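Local coordinates for cell wall surface anchor family protein (Streptococcus agalactiae serogroup V, PDB 3PF2), which probably forms the shaft of the type 1 pilus on the group B streptococcal surface as its major, backbone pilin, here represented by a calcium-binding C-terminal fragment, at residues 33-38 and 45-50; 60-65 and 78-83; 186-191 and 240-245; 291-294 and 298-301. All coordinates share one frame; numbering follows the deposited sequence. Where two conformers were deposited one is given.

Contact 1: residues 33-38 and 45-50; sequences LKSTIP and EKFEIT. With CA (calcium ion), chain C.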
loop_
_atom_site.group_PDB
_atom_site.type_symbol
_atom_site.label_atom_id
_atom_site.label_comp_id
_atom_site.label_asym_id
_atom_site.label_seq_id
_atom_site.Cartn_x
_atom_site.Cartn_y
_atom_site.Cartn_z
ATOM N N LEU A 33 -10.990 -7.111 -2.585
ATOM C CA LEU A 33 -12.087 -7.425 -1.670
ATOM C C LEU A 33 -12.768 -8.658 -2.223
ATOM O O LEU A 33 -13.157 -8.690 -3.400
ATOM C CB LEU A 33 -13.085 -6.266 -1.603
ATOM C CG LEU A 33 -12.778 -4.962 -0.839
ATOM C CD1 LEU A 33 -11.306 -4.572 -0.792
ATOM C CD2 LEU A 33 -13.674 -3.784 -1.260
ATOM N N LYS A 34 -12.920 -9.681 -1.393
ATOM C CA LYS A 34 -13.340 -10.979 -1.887
ATOM C C LYS A 34 -14.526 -11.477 -1.092
ATOM O O LYS A 34 -14.515 -11.389 0.119
ATOM C CB LYS A 34 -12.206 -12.005 -1.757
ATOM C CG LYS A 34 -10.893 -11.578 -2.434
ATOM C CD LYS A 34 -9.670 -12.207 -1.722
ATOM C CE LYS A 34 -9.631 -13.748 -1.857
ATOM N NZ LYS A 34 -8.454 -14.345 -1.151
ATOM N N SER A 35 -15.526 -12.034 -1.771
ATOM C CA SER A 35 -16.656 -12.656 -1.076
ATOM C C SER A 35 -17.076 -13.907 -1.800
ATOM O O SER A 35 -17.096 -13.940 -3.021
ATOM C CB SER A 35 -17.863 -11.715 -1.056
ATOM O OG SER A 35 -18.934 -12.304 -0.327
ATOM N N THR A 36 -17.446 -14.932 -1.051
ATOM C CA THR A 36 -18.177 -16.035 -1.661
ATOM C C THR A 36 -19.581 -15.557 -2.059
ATOM O O THR A 36 -20.110 -14.597 -1.499
ATOM C CB THR A 36 -18.267 -17.280 -0.743
ATOM O OG1 THR A 36 -18.999 -16.950 0.444
ATOM C CG2 THR A 36 -16.887 -17.760 -0.348
ATOM N N ILE A 37 -20.148 -16.219 -3.059
ATOM C CA ILE A 37 -21.481 -15.887 -3.554
ATOM C C ILE A 37 -22.331 -17.155 -3.493
ATOM O O ILE A 37 -21.907 -18.196 -3.975
ATOM C CB ILE A 37 -21.420 -15.340 -5.013
ATOM C CG1 ILE A 37 -20.665 -14.008 -5.092
ATOM C CG2 ILE A 37 -22.816 -15.210 -5.603
ATOM C CD1 ILE A 37 -21.255 -12.846 -4.263
ATOM N N PRO A 38 -23.537 -17.074 -2.886
ATOM C CA PRO A 38 -24.440 -18.232 -2.925
ATOM C C PRO A 38 -25.224 -18.320 -4.234
ATOM O O PRO A 38 -25.455 -17.296 -4.885
ATOM C CB PRO A 38 -25.389 -17.961 -1.758
ATOM C CG PRO A 38 -25.447 -16.478 -1.672
ATOM C CD PRO A 38 -24.079 -15.973 -2.073
ATOM N N GLU A 45 -31.773 -9.116 -0.588
ATOM C CA GLU A 45 -32.369 -7.781 -0.537
ATOM C C GLU A 45 -31.355 -6.668 -0.241
ATOM O O GLU A 45 -31.699 -5.478 -0.297
ATOM C CB GLU A 45 -33.519 -7.760 0.490
ATOM C CG GLU A 45 -34.536 -8.888 0.282
ATOM C CD GLU A 45 -35.698 -8.830 1.263
ATOM O OE1 GLU A 45 -35.486 -8.402 2.415
ATOM O OE2 GLU A 45 -36.832 -9.225 0.881
ATOM N N LYS A 46 -30.114 -7.063 0.071
ATOM C CA LYS A 46 -29.018 -6.130 0.303
ATOM C C LYS A 46 -27.692 -6.858 0.101
ATOM O O LYS A 46 -27.553 -8.027 0.459
ATOM C CB LYS A 46 -29.062 -5.566 1.727
ATOM C CG LYS A 46 -28.159 -4.349 1.943
ATOM C CD LYS A 46 -27.992 -3.981 3.413
ATOM C CE LYS A 46 -29.288 -3.494 4.044
ATOM N NZ LYS A 46 -29.936 -2.362 3.310
ATOM N N PHE A 47 -26.728 -6.161 -0.491
ATOM C CA PHE A 47 -25.375 -6.699 -0.609
ATOM C C PHE A 47 -24.492 -5.469 -0.761
ATOM O O PHE A 47 -24.249 -4.987 -1.867
ATOM C CB PHE A 47 -25.275 -7.641 -1.814
ATOM C CG PHE A 47 -24.067 -8.540 -1.788
ATOM C CD1 PHE A 47 -24.184 -9.868 -1.397
ATOM C CD2 PHE A 47 -22.820 -8.061 -2.186
ATOM C CE1 PHE A 47 -23.077 -10.713 -1.373
ATOM C CE2 PHE A 47 -21.705 -8.894 -2.169
ATOM C CZ PHE A 47 -21.836 -10.223 -1.765
ATOM N N GLU A 48 -24.045 -4.953 0.375
ATOM C CA GLU A 48 -23.342 -3.679 0.434
ATOM C C GLU A 48 -22.009 -3.853 1.137
ATOM O O GLU A 48 -21.948 -4.393 2.251
ATOM C CB GLU A 48 -24.173 -2.642 1.194
ATOM C CG GLU A 48 -25.440 -2.181 0.489
ATOM C CD GLU A 48 -26.273 -1.231 1.329
ATOM O OE1 GLU A 48 -25.836 -0.875 2.445
ATOM O OE2 GLU A 48 -27.371 -0.832 0.874
ATOM N N ILE A 49 -20.950 -3.379 0.487
ATOM C CA ILE A 49 -19.602 -3.484 1.033
ATOM C C ILE A 49 -19.110 -2.114 1.465
ATOM O O ILE A 49 -19.230 -1.152 0.719
ATOM C CB ILE A 49 -18.665 -4.162 0.014
ATOM C CG1 ILE A 49 -18.949 -5.674 0.006
ATOM C CG2 ILE A 49 -17.178 -3.869 0.346
ATOM C CD1 ILE A 49 -18.270 -6.463 -1.075
ATOM N N THR A 50 -18.579 -2.027 2.682
ATOM C CA THR A 50 -18.021 -0.774 3.198
ATOM C C THR A 50 -16.567 -0.997 3.641
ATOM O O THR A 50 -16.285 -1.906 4.419
ATOM C CB THR A 50 -18.830 -0.246 4.390
ATOM O OG1 THR A 50 -20.189 -0.017 3.974
ATOM C CG2 THR A 50 -18.232 1.047 4.920
HETATM CA CA CA C . -34.746 -9.591 4.382
#
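Phe-47 of strand 46-52 faces Ile-37 and Ser-35, while Ile-49 two residues on meets Leu-33 of strand 29-35. The contact is mainly apolar. The Ile-37 methyl CD1 reaches the far end of the ring obliquely, 3.7 Å from Phe-47 CZ. CG of Phe-47 is anti to the backbone N (chi1 -163°), which carries the ring toward the sheet of strand 29-35. Leu-33 and Ile-49 pass side by side, pointing opposite ways, with Leu-33 CD2 3.9 Å from Ile-49 CG2. The polar element is Ser-35: its OG lies at the ring edge, near the ring plane, 3.8 Å from Phe-47 CZ, and this buried hydroxyl donates to Thr-36 O at 2.8 Å. Phe-95 meets the Phe-47 ring edge-to-face, and Leu-132, Ile-134 and Leu-156 also line the core here. At the start of the second segment, Glu-45 OE1 coordinates a calcium ion at 2.4 Å together with Asp-159, Thr-161, Asp-163, Ala-165 and Asn-167. Glu-45 OE2 accepts a hydrogen bond from Lys-164 N. Side chains of two facing sheets interleaving in this way form the hydrophobic core of an Ig-like beta sandwich, here with a calcium ligand in the chain leading into a core strand.

Contact 2: residues 60-65 and 78-83; sequences KSVGKI and YTIDEP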
loop_
_atom_site.group_PDB
_atom_site.type_symbol
_atom_site.label_atom_id
_atom_site.label_comp_id
_atom_site.label_asym_id
_atom_site.label_seq_id
_atom_site.Cartn_x
_atom_site.Cartn_y
_atom_site.Cartn_z
ATOM N N LYS A 60 -7.653 5.235 -4.997
ATOM C CA LYS A 60 -7.500 5.740 -6.368
ATOM C C LYS A 60 -8.717 5.453 -7.228
ATOM O O LYS A 60 -9.254 6.360 -7.857
ATOM C CB LYS A 60 -6.246 5.190 -7.056
ATOM C CG LYS A 60 -4.940 5.733 -6.512
ATOM C CD LYS A 60 -4.844 7.253 -6.678
ATOM C CE LYS A 60 -3.743 7.823 -5.792
ATOM N NZ LYS A 60 -3.548 9.286 -6.047
ATOM N N SER A 61 -9.137 4.191 -7.268
ATOM C CA SER A 61 -10.262 3.779 -8.108
ATOM C C SER A 61 -10.664 2.363 -7.784
ATOM O O SER A 61 -9.918 1.640 -7.112
ATOM C CB SER A 61 -9.870 3.837 -9.597
ATOM O OG SER A 61 -8.699 3.078 -9.826
ATOM N N VAL A 62 -11.845 1.968 -8.259
ATOM C CA VAL A 62 -12.255 0.570 -8.252
ATOM C C VAL A 62 -12.068 0.021 -9.665
ATOM O O VAL A 62 -12.402 0.696 -10.653
ATOM C CB VAL A 62 -13.726 0.395 -7.795
ATOM C CG1 VAL A 62 -14.150 -1.069 -7.858
ATOM C CG2 VAL A 62 -13.941 0.973 -6.367
ATOM N N GLY A 63 -11.535 -1.197 -9.755
ATOM C CA GLY A 63 -11.223 -1.832 -11.028
ATOM C C GLY A 63 -12.365 -2.664 -11.576
ATOM O O GLY A 63 -13.537 -2.361 -11.345
ATOM N N LYS A 64 -12.019 -3.728 -12.292
ATOM C CA LYS A 64 -13.025 -4.541 -12.951
ATOM C C LYS A 64 -13.546 -5.611 -11.983
ATOM O O LYS A 64 -12.801 -6.500 -11.581
ATOM C CB LYS A 64 -12.434 -5.172 -14.210
ATOM C CG LYS A 64 -13.468 -5.520 -15.261
ATOM C CD LYS A 64 -12.847 -5.836 -16.628
ATOM C CE LYS A 64 -12.143 -7.184 -16.625
ATOM N NZ LYS A 64 -11.691 -7.576 -17.995
ATOM N N ILE A 65 -14.829 -5.521 -11.632
ATOM C CA ILE A 65 -15.452 -6.472 -10.697
ATOM C C ILE A 65 -15.851 -7.756 -11.421
ATOM O O ILE A 65 -16.538 -7.698 -12.449
ATOM C CB ILE A 65 -16.641 -5.830 -9.936
ATOM C CG1 ILE A 65 -16.147 -4.622 -9.134
ATOM C CG2 ILE A 65 -17.354 -6.853 -9.032
ATOM C CD1 ILE A 65 -17.186 -3.974 -8.242
ATOM N N TYR A 78 -24.049 -2.406 -9.961
ATOM C CA TYR A 78 -23.575 -1.857 -8.690
ATOM C C TYR A 78 -23.283 -0.364 -8.787
ATOM O O TYR A 78 -23.108 0.166 -9.884
ATOM C CB TYR A 78 -22.311 -2.610 -8.222
ATOM C CG TYR A 78 -21.074 -2.405 -9.098
ATOM C CD1 TYR A 78 -20.242 -1.303 -8.901
ATOM C CD2 TYR A 78 -20.733 -3.314 -10.098
ATOM C CE1 TYR A 78 -19.124 -1.094 -9.678
ATOM C CE2 TYR A 78 -19.575 -3.114 -10.896
ATOM C CZ TYR A 78 -18.790 -1.998 -10.670
ATOM O OH TYR A 78 -17.654 -1.757 -11.425
ATOM N N THR A 79 -23.216 0.303 -7.637
ATOM C CA THR A 79 -22.808 1.706 -7.556
ATOM C C THR A 79 -21.670 1.907 -6.558
ATOM O O THR A 79 -21.502 1.134 -5.608
ATOM C CB THR A 79 -23.981 2.651 -7.168
ATOM O OG1 THR A 79 -24.314 2.469 -5.788
ATOM C CG2 THR A 79 -25.210 2.383 -8.034
ATOM N N ILE A 80 -20.905 2.964 -6.772
ATOM C CA ILE A 80 -19.767 3.288 -5.937
ATOM C C ILE A 80 -19.972 4.629 -5.233
ATOM O O ILE A 80 -20.404 5.608 -5.853
ATOM C CB ILE A 80 -18.486 3.331 -6.806
ATOM C CG1 ILE A 80 -18.067 1.908 -7.195
ATOM C CG2 ILE A 80 -17.358 4.099 -6.105
ATOM C CD1 ILE A 80 -17.175 1.854 -8.435
ATOM N N ASP A 81 -19.669 4.660 -3.935
ATOM C CA ASP A 81 -19.557 5.892 -3.181
ATOM C C ASP A 81 -18.091 6.008 -2.761
ATOM O O ASP A 81 -17.616 5.228 -1.932
ATOM C CB ASP A 81 -20.488 5.848 -1.962
ATOM C CG ASP A 81 -20.551 7.164 -1.219
ATOM O OD1 ASP A 81 -20.586 8.235 -1.867
ATOM O OD2 ASP A 81 -20.579 7.132 0.026
ATOM N N GLU A 82 -17.362 6.955 -3.355
ATOM C CA GLU A 82 -15.908 7.040 -3.144
ATOM C C GLU A 82 -15.527 7.655 -1.798
ATOM O O GLU A 82 -16.277 8.463 -1.249
ATOM C CB GLU A 82 -15.244 7.819 -4.284
ATOM C CG GLU A 82 -15.391 7.167 -5.636
ATOM C CD GLU A 82 -15.413 8.166 -6.792
ATOM O OE1 GLU A 82 -14.646 9.155 -6.767
ATOM O OE2 GLU A 82 -16.200 7.944 -7.740
ATOM N N PRO A 83 -14.350 7.276 -1.257
ATOM C CA PRO A 83 -13.800 7.855 -0.033
ATOM C C PRO A 83 -13.595 9.354 -0.175
ATOM O O PRO A 83 -13.113 9.807 -1.211
ATOM C CB PRO A 83 -12.424 7.180 0.078
ATOM C CG PRO A 83 -12.587 5.905 -0.599
ATOM C CD PRO A 83 -13.530 6.151 -1.741
HETATM O O HOH W 1 -15.495 -0.284 -11.168
HETATM O O HOH W 2 -16.673 -3.520 -12.957
#
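Ile-65 lays its terminal methyl over one face of the Tyr-78 ring in a CH-pi contact. Ile-65 CD1 stands 3.6 Å from the centroid of that ring, 17° off the normal, and is shifted toward the rim, with Tyr-78 CZ its closest ring atom at 3.5 Å. CG of Tyr-78 sits between its backbone N and carbonyl carbon (chi1 67°), a torsion that swings the ring toward the 60-65 segment. The second apolar pair is Val-62 and Ile-80, which reach for each other tip to tip with Val-62 CB 3.8 Å from Ile-80 CD1. That same isoleucine methyl also lies at the edge of the Tyr-78 ring, in its plane. Polar contact runs through water. Two water molecules lie in the ring plane at the phenol end: water 1 is 2.6 Å from Tyr-78 OH and donates to Gly-63 O, whereas water 2 is 2.5 Å from Tyr-78 OH and accepts from Ile-65 N at 3.0 Å. Ile-65 also packs on Leu-132, and Ile-80 on Leu-91 and Arg-74. The chemistry is thus divided along one tyrosine: its ring face serves the apolar seam between two sheets, while its hydroxyl, through short water bridges, meets backbone groups where strand 57-67 is interrupted.

Contact 3: residues 186-191 and 240-245; sequences FVKKDS and LKSHTD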
loop_
_atom_site.group_PDB
_atom_site.type_symbol
_atom_site.label_atom_id
_atom_site.label_comp_id
_atom_site.label_asym_id
_atom_site.label_seq_id
_atom_site.Cartn_x
_atom_site.Cartn_y
_atom_site.Cartn_z
ATOM N N PHE A 186 20.456 9.652 7.567
ATOM C CA PHE A 186 21.870 9.756 7.260
ATOM C C PHE A 186 22.490 10.948 7.975
ATOM O O PHE A 186 21.817 11.935 8.269
ATOM C CB PHE A 186 22.065 10.011 5.765
ATOM C CG PHE A 186 21.474 8.958 4.885
ATOM C CD1 PHE A 186 22.179 7.789 4.635
ATOM C CD2 PHE A 186 20.217 9.137 4.320
ATOM C CE1 PHE A 186 21.641 6.788 3.809
ATOM C CE2 PHE A 186 19.652 8.141 3.489
ATOM C CZ PHE A 186 20.373 6.967 3.235
ATOM N N VAL A 187 23.798 10.868 8.187
ATOM C CA VAL A 187 24.570 12.031 8.624
ATOM C C VAL A 187 25.904 12.063 7.879
ATOM O O VAL A 187 26.607 11.037 7.781
ATOM C CB VAL A 187 24.728 12.084 10.172
ATOM C CG1 VAL A 187 25.444 10.843 10.712
ATOM C CG2 VAL A 187 25.436 13.377 10.579
ATOM N N LYS A 188 26.222 13.230 7.313
ATOM C CA LYS A 188 27.435 13.414 6.518
ATOM C C LYS A 188 28.524 13.997 7.409
ATOM O O LYS A 188 28.303 15.000 8.071
ATOM C CB LYS A 188 27.170 14.348 5.336
ATOM C CG LYS A 188 28.359 14.505 4.361
ATOM C CD LYS A 188 28.616 13.220 3.574
ATOM C CE LYS A 188 29.742 13.377 2.549
ATOM N NZ LYS A 188 31.082 13.589 3.192
ATOM N N LYS A 189 29.682 13.353 7.421
ATOM C CA LYS A 189 30.785 13.764 8.287
ATOM C C LYS A 189 32.109 13.738 7.531
ATOM O O LYS A 189 32.182 13.266 6.395
ATOM C CB LYS A 189 30.869 12.854 9.531
ATOM C CG LYS A 189 29.643 12.919 10.451
ATOM C CD LYS A 189 29.878 12.097 11.719
ATOM C CE LYS A 189 28.648 12.062 12.599
ATOM N NZ LYS A 189 28.983 11.425 13.921
ATOM N N ASP A 190 33.157 14.267 8.159
ATOM C CA ASP A 190 34.512 14.147 7.628
ATOM C C ASP A 190 35.073 12.755 7.925
ATOM O O ASP A 190 34.403 11.941 8.558
ATOM C CB ASP A 190 35.418 15.245 8.215
ATOM C CG ASP A 190 35.569 15.154 9.742
ATOM O OD1 ASP A 190 34.831 14.399 10.411
ATOM O OD2 ASP A 190 36.457 15.854 10.277
ATOM N N SER A 191 36.308 12.489 7.511
ATOM C CA SER A 191 36.848 11.124 7.538
ATOM C C SER A 191 37.047 10.547 8.940
ATOM O O SER A 191 36.988 9.328 9.125
ATOM C CB SER A 191 38.151 11.026 6.735
ATOM O OG SER A 191 39.186 11.759 7.356
ATOM N N LEU A 240 19.288 14.211 -3.188
ATOM C CA LEU A 240 19.226 14.614 -1.783
ATOM C C LEU A 240 20.453 15.438 -1.406
ATOM O O LEU A 240 21.442 15.447 -2.139
ATOM C CB LEU A 240 19.124 13.378 -0.882
ATOM C CG LEU A 240 17.988 12.393 -1.189
ATOM C CD1 LEU A 240 18.092 11.164 -0.290
ATOM C CD2 LEU A 240 16.635 13.063 -1.019
ATOM N N LYS A 241 20.382 16.123 -0.267
ATOM C CA LYS A 241 21.425 17.059 0.149
ATOM C C LYS A 241 21.605 16.978 1.664
ATOM O O LYS A 241 20.630 16.844 2.399
ATOM C CB LYS A 241 20.989 18.469 -0.284
ATOM C CG LYS A 241 21.764 19.661 0.207
ATOM C CD LYS A 241 21.106 20.964 -0.292
ATOM C CE LYS A 241 20.102 21.536 0.719
ATOM N NZ LYS A 241 19.112 22.481 0.104
ATOM N N SER A 242 22.843 17.052 2.145
ATOM C CA SER A 242 23.028 17.158 3.586
ATOM C C SER A 242 22.777 18.595 4.050
ATOM O O SER A 242 23.228 19.563 3.408
ATOM C CB SER A 242 24.406 16.647 4.040
ATOM O OG SER A 242 25.461 17.385 3.458
ATOM N N HIS A 243 22.036 18.711 5.149
ATOM C CA HIS A 243 21.725 19.993 5.785
ATOM C C HIS A 243 22.965 20.483 6.553
ATOM O O HIS A 243 23.966 19.767 6.676
ATOM C CB HIS A 243 20.491 19.825 6.687
ATOM C CG HIS A 243 20.009 21.092 7.339
ATOM N ND1 HIS A 243 19.905 22.290 6.663
ATOM C CD2 HIS A 243 19.572 21.334 8.597
ATOM C CE1 HIS A 243 19.443 23.219 7.481
ATOM N NE2 HIS A 243 19.234 22.666 8.661
ATOM N N THR A 244 22.903 21.706 7.061
ATOM C CA THR A 244 24.051 22.315 7.735
ATOM C C THR A 244 24.463 21.607 9.032
ATOM O O THR A 244 25.514 21.916 9.590
ATOM C CB THR A 244 23.782 23.801 8.018
ATOM O OG1 THR A 244 22.559 23.928 8.749
ATOM C CG2 THR A 244 23.660 24.567 6.715
ATOM N N ASP A 245 23.625 20.681 9.512
ATOM C CA ASP A 245 23.952 19.819 10.661
ATOM C C ASP A 245 24.389 18.420 10.206
ATOM O O ASP A 245 24.487 17.491 11.012
ATOM C CB ASP A 245 22.764 19.723 11.647
ATOM C CG ASP A 245 21.495 19.166 11.005
ATOM O OD1 ASP A 245 21.542 18.715 9.842
ATOM O OD2 ASP A 245 20.434 19.185 11.668
#
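Around the touching pair Lys-188 and Ser-242, the flat groups lie to the sides: the Phe-186 ring stacks with Phe-248 and meets Phe-288 edge-to-face, and the His-243 ring has Thr-244 OG1 above one face, 3.4 Å from its plane and offset toward the rim. The place is the prealbumin-like (Cna-B type) domain, where strand 178-190 runs beside the loop that follows strand 239-241, and Lys-188 forms an isopeptide bond. Across the segments the meeting is a close van der Waals contact of aliphatic carbons. Lys-188 CB lies 3.8 Å from Ser-242 CB, and Ser-242 OG is 4.0 Å from Lys-188 CB. That hydroxyl, between its backbone N and carbonyl carbon (chi1 61°), is engaged by Leu-197 O and Ala-200 N, so it ties the loop to the chain before strand 201-206 and offers the lysine only van der Waals contact. Further along, Val-187 CG2 approaches Asp-245 O at 4.2 Å, the aspartate's OD1 being bonded to Thr-247 OG1. From CB onward the lysine leaves the serine, bending at chi2 (69°) and again at chi4. Its NZ is joined covalently to CG of Asn-316, a cross-link between strands 178-190 and 312-316 that already pair in parallel. Lys-188 NZ, the amide nitrogen of this linkage, also makes a weak hydrogen bond to Lys-189 O, 3.4 Å long with an N-H...O angle of 161°.

Contact 4: residues 291-294 and 298-301; sequences SQTS and KPTD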
loop_
_atom_site.group_PDB
_atom_site.type_symbol
_atom_site.label_atom_id
_atom_site.label_comp_id
_atom_site.label_asym_id
_atom_site.label_seq_id
_atom_site.Cartn_x
_atom_site.Cartn_y
_atom_site.Cartn_z
ATOM N N SER A 291 14.687 -1.080 6.114
ATOM C CA SER A 291 14.125 -2.225 6.841
ATOM C C SER A 291 12.963 -1.754 7.702
ATOM O O SER A 291 12.591 -0.588 7.669
ATOM C CB SER A 291 15.192 -2.828 7.753
ATOM O OG SER A 291 15.466 -1.954 8.850
ATOM N N GLN A 292 12.406 -2.651 8.511
ATOM C CA GLN A 292 11.363 -2.232 9.438
ATOM C C GLN A 292 11.845 -1.142 10.408
ATOM O O GLN A 292 11.069 -0.268 10.805
ATOM C CB GLN A 292 10.846 -3.432 10.228
ATOM C CG GLN A 292 9.746 -3.056 11.215
ATOM C CD GLN A 292 9.235 -4.239 11.992
ATOM O OE1 GLN A 292 10.005 -5.060 12.465
ATOM N NE2 GLN A 292 7.925 -4.335 12.114
ATOM N N THR A 293 13.127 -1.184 10.758
ATOM C CA THR A 293 13.650 -0.358 11.846
ATOM C C THR A 293 14.714 0.660 11.419
ATOM O O THR A 293 15.472 1.162 12.257
ATOM C CB THR A 293 14.213 -1.236 13.006
ATOM O OG1 THR A 293 15.265 -2.087 12.502
ATOM C CG2 THR A 293 13.109 -2.096 13.614
ATOM N N SER A 294 14.761 0.986 10.133
ATOM C CA SER A 294 15.792 1.907 9.628
ATOM C C SER A 294 15.387 3.379 9.734
ATOM O O SER A 294 16.167 4.269 9.394
ATOM C CB SER A 294 16.189 1.536 8.176
ATOM O OG SER A 294 15.054 1.458 7.330
ATOM N N LYS A 298 10.914 1.540 16.853
ATOM C CA LYS A 298 9.787 0.706 17.280
ATOM C C LYS A 298 8.461 1.070 16.571
ATOM O O LYS A 298 7.515 1.547 17.202
ATOM C CB LYS A 298 9.669 0.742 18.811
ATOM C CG LYS A 298 10.868 0.115 19.524
ATOM C CD LYS A 298 10.650 -0.020 21.046
ATOM C CE LYS A 298 11.890 -0.627 21.727
ATOM N NZ LYS A 298 11.698 -0.853 23.196
ATOM N N PRO A 299 8.385 0.827 15.246
ATOM C CA PRO A 299 7.196 1.274 14.513
ATOM C C PRO A 299 5.895 0.623 14.953
ATOM O O PRO A 299 4.842 1.226 14.777
ATOM C CB PRO A 299 7.506 0.898 13.055
ATOM C CG PRO A 299 8.554 -0.133 13.151
ATOM C CD PRO A 299 9.384 0.229 14.341
ATOM N N THR A 300 5.961 -0.577 15.519
ATOM C CA THR A 300 4.740 -1.287 15.927
ATOM C C THR A 300 4.061 -0.595 17.099
ATOM O O THR A 300 2.876 -0.812 17.344
ATOM C CB THR A 300 4.998 -2.759 16.336
ATOM O OG1 THR A 300 5.862 -2.802 17.480
ATOM C CG2 THR A 300 5.616 -3.536 15.197
ATOM N N ASP A 301 4.817 0.235 17.814
ATOM C CA ASP A 301 4.345 0.869 19.050
ATOM C C ASP A 301 3.789 2.285 18.856
ATOM O O ASP A 301 3.158 2.834 19.766
ATOM C CB ASP A 301 5.480 0.898 20.090
ATOM C CG ASP A 301 5.959 -0.494 20.492
ATOM O OD1 ASP A 301 5.266 -1.491 20.230
ATOM O OD2 ASP A 301 7.050 -0.591 21.072
#
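A type I beta turn from Ser-291 to Ser-294, reinforced by an ST turn, presents Gln-292 to Pro-299. The proline ring meets both backbone and side chain of the glutamine: Pro-299 CG lies 3.4 Å from Gln-292 O and 3.7 Å from Gln-292 CG. With CG anti to the backbone N (chi1 -180°) and the chain extended beyond it, Gln-292 runs on past the ring to Thr-300, which it crosses at about a right angle, Gln-292 NE2 standing 3.9 Å from Thr-300 CG2. Thr-293 CG2 adds a looser touch at 4.5 Å from Pro-299 CD. Each partner is stiffened internally. In the turn, Ser-291 N donates almost straight to Ser-294 OG (2.8 Å, 173°), and Thr-293 N donates to Ser-291 OG at 3.1 Å. On the other side, Asp-301 N bonds back to Lys-298 O, and Thr-300 OG1 donates to Asp-301 OD1 from above the carboxylate plane. Both segments belong to the long loop between strands 286-290 and 312-316. Ser-294 OG also bonds to Gly-183 O of strand 178-190, Gln-292 touches Tyr-255 and Glu-262 in the loop after strand 247-253, and Pro-299 O is held by Lys-148 NZ, just before strand 150-151.

The four contacts fall into two pairs along an elongated chain. Contacts 1 and 2 lie in the first domain, their centres 14 Å apart, and both bridge the same two antiparallel sheets: strands 29-35 and 57-67 belong to one, strands 46-52 and 78-81 to the other. Contact 1 includes a ligand of one calcium ion, while its Leu-33 side chain is about 10 Å from the other. Contacts 3 and 4 lie in the prealbumin-like domain, with centres 23 Å apart and nearest atoms about 7 Å apart; contact 3 includes part of strand 178-190, and contact 4 reaches the same strand through Ser-294. Contact 3, holding the cross-linked lysine, is farthest from contact 1, with 53 Å between centres.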